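Ser-thr phosphatase MSPP (Mycobacterium smegmatis, PDB 2JFR) dephosphorylates phosphoserine and phosphothreonine residues of proteins as a metal-dependent PPM-family (PP2C-type) phosphatase. Local coordinates at the magnesium ion and manganese (II) ion site. Coordinates in Å, arbitrary orientation; residue numbers count along the deposited sequence, not the author numbering.

The magnesium ion and manganese (II) ion site. Residues 18, 22-23, 36-38, 185-187, 224-225. With MG (magnesium ion), chain B; MN (manganese (II) ion), chain C; PO4 (phosphate ion), chain D.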
ATOM      1  N   ARG A  18      -7.862 -17.356  -0.088  1.00 17.78           N
ATOM      2  CA  ARG A  18      -8.487 -16.597  -1.156  0.60 16.29           C
ATOM      3  C   ARG A  18      -8.386 -17.313  -2.495  1.00 16.03           C
ATOM      4  O   ARG A  18      -7.358 -17.878  -2.821  1.00 17.25           O
ATOM      5  CB  ARG A  18      -7.798 -15.231  -1.295  0.60 16.43           C
ATOM      6  CG  ARG A  18      -7.917 -14.337  -0.073  0.60 15.67           C
ATOM      7  CD  ARG A  18      -9.340 -14.141   0.408  0.60 18.83           C
ATOM      8  NE  ARG A  18      -9.358 -13.274   1.595  0.60 17.74           N
ATOM      9  CZ  ARG A  18      -9.629 -11.986   1.584  0.60 19.20           C
ATOM     10  NH1 ARG A  18      -9.896 -11.336   0.458  0.60 20.91           N
ATOM     11  NH2 ARG A  18      -9.621 -11.333   2.763  0.60 22.97           N
ATOM     12  N   GLN A  22      -6.035 -10.610  -5.556  1.00 13.99           N
ATOM     13  CA  GLN A  22      -6.552  -9.343  -6.038  1.00 13.74           C
ATOM     14  C   GLN A  22      -5.663  -8.179  -5.614  1.00 13.92           C
ATOM     15  O   GLN A  22      -6.048  -7.014  -5.831  1.00 14.24           O
ATOM     16  CB  GLN A  22      -7.984  -9.101  -5.595  1.00 14.76           C
ATOM     17  CG  GLN A  22      -8.895 -10.248  -6.001  1.00 15.24           C
ATOM     18  CD  GLN A  22     -10.357  -9.933  -5.715  1.00 16.68           C
ATOM     19  OE1 GLN A  22     -10.679  -9.343  -4.678  1.00 17.87           O
ATOM     20  NE2 GLN A  22     -11.219 -10.306  -6.608  1.00 19.24           N
ATOM     21  N   ASP A  23      -4.507  -8.441  -5.049  1.00 13.99           N
ATOM     22  CA  ASP A  23      -3.529  -7.382  -4.810  1.00 14.13           C
ATOM     23  C   ASP A  23      -2.685  -7.204  -6.073  1.00 14.39           C
ATOM     24  O   ASP A  23      -2.583  -8.093  -6.934  1.00 16.30           O
ATOM     25  CB  ASP A  23      -2.562  -7.805  -3.694  1.00 14.06           C
ATOM     26  CG  ASP A  23      -3.030  -7.795  -2.259  1.00 13.97           C
ATOM     27  OD1 ASP A  23      -4.185  -7.411  -1.963  1.00 14.39           O
ATOM     28  OD2 ASP A  23      -2.180  -8.201  -1.404  1.00 14.19           O
ATOM     29  N   ASP A  36      -4.814  -3.005  -3.283  1.00 13.65           N
ATOM     30  CA  ASP A  36      -5.536  -4.185  -2.795  1.00 13.36           C
ATOM     31  C   ASP A  36      -6.960  -4.115  -3.318  1.00 13.28           C
ATOM     32  O   ASP A  36      -7.782  -3.321  -2.854  1.00 13.59           O
ATOM     33  CB  ASP A  36      -5.530  -4.192  -1.260  1.00 13.62           C
ATOM     34  CG  ASP A  36      -6.308  -5.352  -0.663  1.00 13.25           C
ATOM     35  OD1 ASP A  36      -7.030  -6.012  -1.445  1.00 13.76           O
ATOM     36  OD2 ASP A  36      -6.171  -5.562   0.554  1.00 14.10           O
ATOM     37  N   GLY A  37      -7.237  -4.932  -4.325  1.00 13.43           N
ATOM     38  CA  GLY A  37      -8.567  -4.979  -4.905  1.00 13.85           C
ATOM     39  C   GLY A  37      -9.537  -5.739  -4.042  1.00 13.85           C
ATOM     40  O   GLY A  37      -9.179  -6.622  -3.283  1.00 14.03           O
ATOM     41  N   PHE A  38     -10.818  -5.426  -4.243  1.00 14.20           N
ATOM     42  CA  PHE A  38     -11.908  -6.096  -3.598  1.00 14.60           C
ATOM     43  C   PHE A  38     -13.059  -6.271  -4.575  1.00 14.79           C
ATOM     44  O   PHE A  38     -13.189  -5.489  -5.525  1.00 15.34           O
ATOM     45  CB  PHE A  38     -12.399  -5.385  -2.332  1.00 15.06           C
ATOM     46  CG  PHE A  38     -13.092  -4.079  -2.552  1.00 15.99           C
ATOM     47  CD1 PHE A  38     -14.471  -4.033  -2.799  1.00 17.91           C
ATOM     48  CD2 PHE A  38     -12.341  -2.892  -2.541  1.00 18.06           C
ATOM     49  CE1 PHE A  38     -15.140  -2.869  -3.015  1.00 20.84           C
ATOM     50  CE2 PHE A  38     -13.085  -1.682  -2.759  1.00 20.58           C
ATOM     51  CZ  PHE A  38     -14.470  -1.731  -3.004  1.00 22.22           C
ATOM     52  N   SER A 185      -0.189  -4.515   1.609  1.00 13.48           N
ATOM     53  CA  SER A 185      -1.616  -4.715   1.758  1.00 13.60           C
ATOM     54  C   SER A 185      -1.904  -5.110   3.207  1.00 14.13           C
ATOM     55  O   SER A 185      -1.035  -5.513   3.978  1.00 14.93           O
ATOM     56  CB  SER A 185      -2.177  -5.704   0.769  1.00 13.90           C
ATOM     57  OG  SER A 185      -1.625  -6.995   0.992  1.00 14.54           O
ATOM     58  N   ASP A 186      -3.197  -5.039   3.551  1.00 14.46           N
ATOM     59  CA  ASP A 186      -3.661  -5.406   4.886  0.64 14.67           C
ATOM     60  C   ASP A 186      -3.460  -6.873   5.189  1.00 15.00           C
ATOM     61  O   ASP A 186      -3.580  -7.271   6.351  1.00 18.00           O
ATOM     62  CB  ASP A 186      -5.096  -4.953   5.060  0.64 15.38           C
ATOM     63  CG  ASP A 186      -6.133  -5.558   4.152  0.64 15.48           C
ATOM     64  OD1 ASP A 186      -5.728  -6.334   3.265  0.64 13.20           O
ATOM     65  OD2 ASP A 186      -7.367  -5.254   4.383  0.64 16.85           O
ATOM     66  N   GLY A 187      -3.143  -7.738   4.230  1.00 14.69           N
ATOM     67  CA  GLY A 187      -2.944  -9.125   4.552  1.00 14.99           C
ATOM     68  C   GLY A 187      -1.800  -9.366   5.503  1.00 15.01           C
ATOM     69  O   GLY A 187      -1.807 -10.333   6.256  1.00 15.66           O
ATOM     70  N   ASP A 224      -5.652 -13.718   3.914  1.00 15.33           N
ATOM     71  CA  ASP A 224      -5.775 -12.761   2.836  1.00 14.71           C
ATOM     72  C   ASP A 224      -4.552 -12.865   1.946  1.00 14.78           C
ATOM     73  O   ASP A 224      -3.539 -13.435   2.307  1.00 16.66           O
ATOM     74  CB  ASP A 224      -5.968 -11.333   3.357  1.00 15.44           C
ATOM     75  CG  ASP A 224      -6.431 -10.299   2.387  1.00 15.29           C
ATOM     76  OD1 ASP A 224      -6.793 -10.659   1.224  1.00 15.76           O
ATOM     77  OD2 ASP A 224      -6.518  -9.081   2.810  1.00 15.56           O
ATOM     78  N   ASN A 225      -4.678 -12.286   0.764  1.00 14.32           N
ATOM     79  CA  ASN A 225      -3.523 -11.945  -0.041  1.00 14.22           C
ATOM     80  C   ASN A 225      -2.602 -10.999   0.728  1.00 14.03           C
ATOM     81  O   ASN A 225      -3.111 -10.109   1.413  1.00 14.27           O
ATOM     82  CB  ASN A 225      -4.001 -11.208  -1.293  1.00 14.29           C
ATOM     83  CG  ASN A 225      -5.110 -11.850  -2.084  1.00 13.86           C
ATOM     84  OD1 ASN A 225      -5.926 -11.134  -2.672  1.00 14.29           O
ATOM     85  ND2 ASN A 225      -5.177 -13.161  -2.170  1.00 14.30           N
TER
HETATM   86 MG    MG B1234      -8.290  -7.548  -1.657  0.99 13.88          MG
HETATM   87 MN    MN C1235      -6.564  -7.303   1.661  0.56 13.82          MN
HETATM   88  P   PO4 D1239      -9.321  -7.422   0.893  0.17 18.03           P
HETATM   89  O1  PO4 D1239      -8.771  -6.620   2.091  0.17 19.61           O
HETATM   90  O2  PO4 D1239     -10.363  -8.482   1.399  0.17 24.75           O
HETATM   91  O3  PO4 D1239      -8.113  -8.239   0.239  0.17 20.89           O
HETATM   92  O4  PO4 D1239      -9.945  -6.529  -0.189  0.17 19.41           O
HETATM   93  O   HOH W   1      -7.770  -8.444   0.193  0.83 14.57           O
HETATM   94  O   HOH W   2      -9.449  -9.169  -2.208  1.00 15.24           O
HETATM   95  O   HOH W   3      -6.652  -8.451  -2.550  1.00 14.25           O
HETATM   96  O   HOH W   4      -9.718  -6.681  -0.477  0.83 14.64           O
HETATM   97  O   HOH W   5      -8.418  -6.665   2.270  0.83 17.85           O
HETATM   98  O   HOH W   6      -4.805  -7.999   0.720  1.00 14.25           O
HETATM   99  O   HOH W   7      -9.488  -3.947  -0.658  1.00 16.75           O
HETATM  100  O   HOH W   8     -10.135  -8.751   1.493  0.83 22.49           O
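Two metals and a phosphate mark the binuclear catalytic centre of a PPM phosphatase, and Asp36 spans it. From CB, its CG stands anti to the backbone N (chi1 178°), and a small second torsion (chi2 -12°) turns the carboxylate so that its two oxygens serve different metals. CG stands off to one side of the metal pair, almost equally far from each, and the oxygens fork to the ions; OD1 binds MG at 2.0 Å, whereas OD2 binds MN at 2.1 Å. This bridge spans an MG to MN separation of 3.7 Å. The carbonyl O of Gly37 adds a backbone ligand to MG, while Asp186 OD1 and Asp224 OD2 add further carboxylate ligands to MN.

Phosphate and manganese are partly occupied. PO4 O3 overlaps water 1, O4 water 4 and O1 water 5, each pair about 0.4 Å apart and too close for coexistence, so the eight ligands counted at each metal combine alternative states; either state gives six. O3 or water 1 bridges the ions. Asp224 OD1, the carboxylate oxygen not bound to MN, pairs with water 1 at 2.6 Å.

Arg18 meets the phosphate end-on: NH1 donates to PO4 O2 at 3.0 Å (155° at H), and NH2 also donates to O2, which lies in the guanidinium plane. Asp224 OD1 sits 3.1 Å above that plane, over the centre of the Arg18 guanidinium, and forms a salt bridge with NH1, so its charge probably steadies this cation. In the second shell, Ser185 OG donates to Asp23 OD2 at 2.7 Å, while Asp23 OD1 holds water 3 on MG and water 6 on MN.

The metals thus position phosphate, Arg18 secures its outer oxygen, and the bridging water is, as in this family, the probable nucleophile for phosphoester hydrolysis.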